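Long-range contacts in SmhA (Serratia marcescens, PDB 7A27), which forms one component, here in its soluble form, of Smh, a tripartite alpha-pore-forming toxin that probably perforates target-cell membranes: residues S10-L14 and E304-V308; L133-R137 and Y291-Q296. All blocks are in the same frame, centred on the assembly; numbering follows the deposited sequence.

Contact 1. Residues S10-L14 and E304-V308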
loop_
_atom_site.group_PDB
_atom_site.type_symbol
_atom_site.label_atom_id
_atom_site.label_comp_id
_atom_site.label_asym_id
_atom_site.label_seq_id
_atom_site.Cartn_x
_atom_site.Cartn_y
_atom_site.Cartn_z
ATOM N N SER A 10 -23.324 -12.198 -2.705
ATOM C CA SER A 10 -22.644 -10.877 -2.707
ATOM C C SER A 10 -21.127 -11.042 -2.613
ATOM O O SER A 10 -20.622 -12.123 -2.261
ATOM C CB SER A 10 -23.124 -10.018 -1.559
ATOM O OG SER A 10 -22.459 -10.350 -0.340
ATOM N N PRO A 11 -20.382 -9.963 -2.937
ATOM C CA PRO A 11 -18.937 -9.906 -2.748
ATOM C C PRO A 11 -18.517 -9.806 -1.279
ATOM O O PRO A 11 -17.354 -9.750 -1.019
ATOM C CB PRO A 11 -18.479 -8.593 -3.395
ATOM C CG PRO A 11 -19.679 -8.084 -4.166
ATOM C CD PRO A 11 -20.898 -8.760 -3.586
ATOM N N GLN A 12 -19.480 -9.706 -0.369
ATOM C CA GLN A 12 -19.221 -9.525 1.081
ATOM C C GLN A 12 -18.348 -8.282 1.227
ATOM O O GLN A 12 -18.532 -7.364 0.428
ATOM C CB GLN A 12 -18.684 -10.845 1.647
ATOM C CG GLN A 12 -19.600 -11.995 1.248
ATOM C CD GLN A 12 -19.645 -13.142 2.207
ATOM O OE1 GLN A 12 -19.241 -13.038 3.348
ATOM N NE2 GLN A 12 -20.172 -14.249 1.725
ATOM N N THR A 13 -17.395 -8.263 2.152
ATOM C CA THR A 13 -16.559 -7.056 2.403
ATOM C C THR A 13 -15.350 -7.015 1.462
ATOM O O THR A 13 -14.429 -6.270 1.788
ATOM C CB THR A 13 -16.117 -6.969 3.872
ATOM O OG1 THR A 13 -15.232 -8.055 4.156
ATOM C CG2 THR A 13 -17.290 -6.977 4.827
ATOM N N LEU A 14 -15.344 -7.740 0.333
ATOM C CA LEU A 14 -14.214 -7.712 -0.640
ATOM C C LEU A 14 -13.957 -6.290 -1.157
ATOM O O LEU A 14 -12.771 -5.930 -1.276
ATOM C CB LEU A 14 -14.491 -8.640 -1.828
ATOM C CG LEU A 14 -14.243 -10.133 -1.607
ATOM C CD1 LEU A 14 -14.610 -10.915 -2.845
ATOM C CD2 LEU A 14 -12.786 -10.422 -1.262
ATOM N N GLU A 304 -11.724 -13.755 3.415
ATOM C CA GLU A 304 -12.880 -13.125 2.733
ATOM C C GLU A 304 -13.205 -13.877 1.442
ATOM O O GLU A 304 -14.395 -14.007 1.163
ATOM C CB GLU A 304 -12.715 -11.621 2.545
ATOM C CG GLU A 304 -13.250 -10.844 3.748
ATOM C CD GLU A 304 -14.759 -10.874 3.963
ATOM O OE1 GLU A 304 -15.504 -10.672 2.987
ATOM O OE2 GLU A 304 -15.192 -11.087 5.107
ATOM N N TRP A 305 -12.230 -14.393 0.696
ATOM C CA TRP A 305 -12.548 -15.203 -0.508
ATOM C C TRP A 305 -13.211 -16.505 -0.045
ATOM O O TRP A 305 -14.215 -16.925 -0.659
ATOM C CB TRP A 305 -11.334 -15.439 -1.427
ATOM C CG TRP A 305 -11.129 -14.377 -2.470
ATOM C CD1 TRP A 305 -10.093 -13.496 -2.586
ATOM C CD2 TRP A 305 -12.036 -14.068 -3.541
ATOM N NE1 TRP A 305 -10.288 -12.673 -3.663
ATOM C CE2 TRP A 305 -11.475 -13.004 -4.261
ATOM C CE3 TRP A 305 -13.269 -14.587 -3.950
ATOM C CZ2 TRP A 305 -12.112 -12.455 -5.365
ATOM C CZ3 TRP A 305 -13.889 -14.046 -5.044
ATOM C CH2 TRP A 305 -13.316 -12.994 -5.740
ATOM N N GLY A 306 -12.693 -17.096 1.028
ATOM C CA GLY A 306 -13.238 -18.313 1.659
ATOM C C GLY A 306 -14.679 -18.139 2.070
ATOM O O GLY A 306 -15.424 -19.131 1.972
ATOM N N LYS A 307 -15.064 -16.935 2.509
ATOM C CA LYS A 307 -16.466 -16.612 2.886
ATOM C C LYS A 307 -17.350 -16.643 1.635
ATOM O O LYS A 307 -18.497 -17.114 1.754
ATOM C CB LYS A 307 -16.565 -15.270 3.608
ATOM C CG LYS A 307 -16.125 -15.297 5.067
ATOM C CD LYS A 307 -16.532 -14.069 5.867
ATOM C CE LYS A 307 -16.571 -14.356 7.359
ATOM N NZ LYS A 307 -16.659 -13.119 8.169
ATOM N N VAL A 308 -16.849 -16.157 0.491
ATOM C CA VAL A 308 -17.585 -16.186 -0.809
ATOM C C VAL A 308 -17.735 -17.650 -1.230
ATOM O O VAL A 308 -18.814 -18.010 -1.743
ATOM C CB VAL A 308 -16.877 -15.365 -1.900
ATOM C CG1 VAL A 308 -17.570 -15.471 -3.252
ATOM C CG2 VAL A 308 -16.773 -13.914 -1.491
#
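Thr13 meets Glu304 through its backbone: Thr13 N donates to Glu304 OE1 at 3.2 Å, a bent bond with an N-H...O angle of 137° that reaches the oxygen from above the carboxylate plane, 43° out of it. A bend at chi2 (-68°) turns the Glu304 carboxylate toward the loop. Lys307, one helical turn on, lies beside the same carboxylate in a long salt bridge from NZ to OE2.

Gln12 also crosses to the helix. Its extended chain runs over Lys307 at about a right angle, placing Gln12 OE1 3.5 Å from Lys307 CB, while Gln12 NE2 lies 3.3 Å from Lys307 O.

The loop has its own internal bonds. Pro11 to Leu14 form a type II' beta turn, closed by Leu14 N bonding to Pro11 O, and Ser10 OG accepts from Gln12 N at 3.0 Å in an ST turn while also hydrogen-bonded to Asp8 OD1. Thr13 stands at the N-cap position without a side-chain capping bond, and the turn leads straight into helix 14-37 and fits its start against helix 301-321 of the long helical bundle.

Apolar packing comes from Leu14. Its CD1 sits over one face of the Trp305 six-membered ring, 3.7 Å from the centroid, a CH-pi contact, and also touches Val308 CG2 at 3.9 Å. Further round, Tyr122 meets the Trp305 ring edge-to-face, and Phe345 of helix 325-358 packs on Leu14.

Contact 2. Residues L133-R137 and Y291-Q296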
loop_
_atom_site.group_PDB
_atom_site.type_symbol
_atom_site.label_atom_id
_atom_site.label_comp_id
_atom_site.label_asym_id
_atom_site.label_seq_id
_atom_site.Cartn_x
_atom_site.Cartn_y
_atom_site.Cartn_z
ATOM N N LEU A 133 4.494 -11.701 1.578
ATOM C CA LEU A 133 4.524 -10.414 2.316
ATOM C C LEU A 133 4.989 -10.660 3.757
ATOM O O LEU A 133 5.793 -9.870 4.270
ATOM C CB LEU A 133 3.125 -9.785 2.272
ATOM C CG LEU A 133 2.747 -9.132 0.949
ATOM C CD1 LEU A 133 1.291 -8.726 0.943
ATOM C CD2 LEU A 133 3.621 -7.916 0.706
ATOM N N GLN A 134 4.495 -11.729 4.373
ATOM C CA GLN A 134 4.810 -12.126 5.771
ATOM C C GLN A 134 6.313 -12.424 5.880
ATOM O O GLN A 134 6.931 -11.985 6.864
ATOM C CB GLN A 134 3.944 -13.329 6.144
ATOM C CG GLN A 134 3.838 -13.582 7.637
ATOM C CD GLN A 134 2.945 -14.766 7.906
ATOM O OE1 GLN A 134 1.760 -14.612 8.189
ATOM N NE2 GLN A 134 3.491 -15.961 7.730
ATOM N N ALA A 135 6.877 -13.121 4.888
ATOM C CA ALA A 135 8.310 -13.482 4.809
ATOM C C ALA A 135 9.167 -12.210 4.751
ATOM O O ALA A 135 10.145 -12.112 5.508
ATOM C CB ALA A 135 8.555 -14.357 3.611
ATOM N N LYS A 136 8.825 -11.274 3.871
ATOM C CA LYS A 136 9.553 -9.996 3.744
ATOM C C LYS A 136 9.459 -9.249 5.072
ATOM O O LYS A 136 10.499 -8.780 5.556
ATOM C CB LYS A 136 9.000 -9.140 2.598
ATOM C CG LYS A 136 9.456 -9.528 1.201
ATOM C CD LYS A 136 10.982 -9.402 1.069
ATOM C CE LYS A 136 11.529 -9.414 -0.346
ATOM N NZ LYS A 136 11.289 -10.679 -1.082
ATOM N N ARG A 137 8.268 -9.132 5.649
ATOM C CA ARG A 137 8.101 -8.409 6.931
ATOM C C ARG A 137 9.129 -8.940 7.942
ATOM O O ARG A 137 9.850 -8.124 8.542
ATOM C CB ARG A 137 6.676 -8.570 7.461
ATOM C CG ARG A 137 6.474 -7.974 8.841
ATOM C CD ARG A 137 5.100 -8.267 9.399
ATOM N NE ARG A 137 5.046 -7.865 10.800
ATOM C CZ ARG A 137 3.957 -7.889 11.549
ATOM N NH1 ARG A 137 2.801 -8.266 11.026
ATOM N NH2 ARG A 137 4.025 -7.514 12.814
ATOM N N TYR A 291 4.737 -1.201 4.922
ATOM C CA TYR A 291 4.863 -2.595 4.424
ATOM C C TYR A 291 4.110 -3.492 5.404
ATOM O O TYR A 291 3.332 -4.345 4.981
ATOM C CB TYR A 291 6.314 -3.052 4.302
ATOM C CG TYR A 291 6.515 -4.235 3.393
ATOM C CD1 TYR A 291 6.223 -5.523 3.800
ATOM C CD2 TYR A 291 6.994 -4.057 2.105
ATOM C CE1 TYR A 291 6.417 -6.611 2.956
ATOM C CE2 TYR A 291 7.175 -5.127 1.245
ATOM C CZ TYR A 291 6.893 -6.407 1.674
ATOM O OH TYR A 291 7.099 -7.435 0.804
ATOM N N VAL A 292 4.320 -3.263 6.696
ATOM C CA VAL A 292 3.678 -4.037 7.792
ATOM C C VAL A 292 2.151 -3.875 7.681
ATOM O O VAL A 292 1.432 -4.890 7.828
ATOM C CB VAL A 292 4.219 -3.613 9.170
ATOM C CG1 VAL A 292 3.392 -4.198 10.289
ATOM C CG2 VAL A 292 5.667 -4.002 9.361
ATOM N N LEU A 293 1.664 -2.659 7.434
ATOM C CA LEU A 293 0.203 -2.405 7.323
ATOM C C LEU A 293 -0.321 -3.106 6.069
ATOM O O LEU A 293 -1.451 -3.615 6.116
ATOM C CB LEU A 293 -0.107 -0.907 7.292
ATOM C CG LEU A 293 0.043 -0.169 8.621
ATOM C CD1 LEU A 293 -0.466 1.260 8.479
ATOM C CD2 LEU A 293 -0.706 -0.855 9.746
ATOM N N THR A 294 0.483 -3.172 5.002
ATOM C CA THR A 294 0.089 -3.845 3.739
ATOM C C THR A 294 -0.099 -5.324 4.077
ATOM O O THR A 294 -1.189 -5.815 3.842
ATOM C CB THR A 294 1.069 -3.521 2.609
ATOM O OG1 THR A 294 1.061 -2.102 2.432
ATOM C CG2 THR A 294 0.714 -4.186 1.298
ATOM N N GLU A 295 0.888 -5.953 4.723
ATOM C CA GLU A 295 0.850 -7.372 5.149
ATOM C C GLU A 295 -0.399 -7.627 5.993
ATOM O O GLU A 295 -1.038 -8.651 5.746
ATOM C CB GLU A 295 2.103 -7.708 5.955
ATOM C CG GLU A 295 2.224 -9.175 6.353
ATOM C CD GLU A 295 1.568 -9.601 7.657
ATOM O OE1 GLU A 295 1.360 -8.750 8.523
ATOM O OE2 GLU A 295 1.282 -10.800 7.814
ATOM N N GLN A 296 -0.731 -6.736 6.937
ATOM C CA GLN A 296 -1.851 -6.921 7.899
ATOM C C GLN A 296 -3.212 -6.846 7.192
ATOM O O GLN A 296 -4.090 -7.656 7.541
ATOM C CB GLN A 296 -1.762 -5.933 9.060
ATOM C CG GLN A 296 -0.779 -6.369 10.140
ATOM C CD GLN A 296 -0.428 -5.283 11.131
ATOM O OE1 GLN A 296 -0.910 -4.154 11.059
ATOM N NE2 GLN A 296 0.448 -5.609 12.066
#
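Arg137 and Glu295 form the salt bridge between two long helices, 104-155 and 272-299, which run roughly antiparallel in the helical bundle of this alpha-pore-forming toxin component; the local axes pass 9.5 Å apart, with 149° between their N-to-C directions. Arg137 NH1 donates to Glu295 OE1 at 2.9 Å. The oxygen lies close to the guanidinium plane, but the donor comes from above the carboxylate, and the two planes are 64° apart, not coplanar. Val292 CG1 lies over the centre of one guanidinium face, 3.9 Å from Arg137 CZ.

Deeper in the interface, Tyr291 reaches across to helix 104-155. Its OH lies against Lys136 CB and CG, Leu133 CD2 packs on Tyr291 CZ at 3.7 Å, and Leu133 O stands at the ring edge, 3.6 Å from Tyr291 CE1. With CG anti to the backbone N (chi1 -160°), the tyrosine ring is carried toward the neighbouring helix.

Other groups set the charged pair in place. The extended Arg137 chain from CG to NE carries the guanidinium across to Glu295. Arg137 at OE1 would probably help keep the buried Glu295 carboxylate ionised; His130 NE2 makes a weak hydrogen bond to Glu295 OE2. On the arginine itself, a second salt bridge, within helix 104-155, joins Arg137 NE to Glu141 OE1.

Overall arrangement
From the N terminus, the chain passes through residues 10-14 into helix 14-37, then runs out and back along helices 48-96 and 104-155, where residues 133-137 lie. After helix 160-188, the two-stranded antiparallel sheet and helix 247-268, it returns along helix 272-299, and residues 291-296 close contact 2. The next helix, 301-321, brings residues 304-308 to the N-terminal segment and closes contact 1. Contact 2 is therefore nested inside the loop closed by contact 1. Their centres are about 22 Å apart and they do not meet. Contact 1 joins the N-terminal loop to helix 301-321, and contact 2 joins two helices of the bundle.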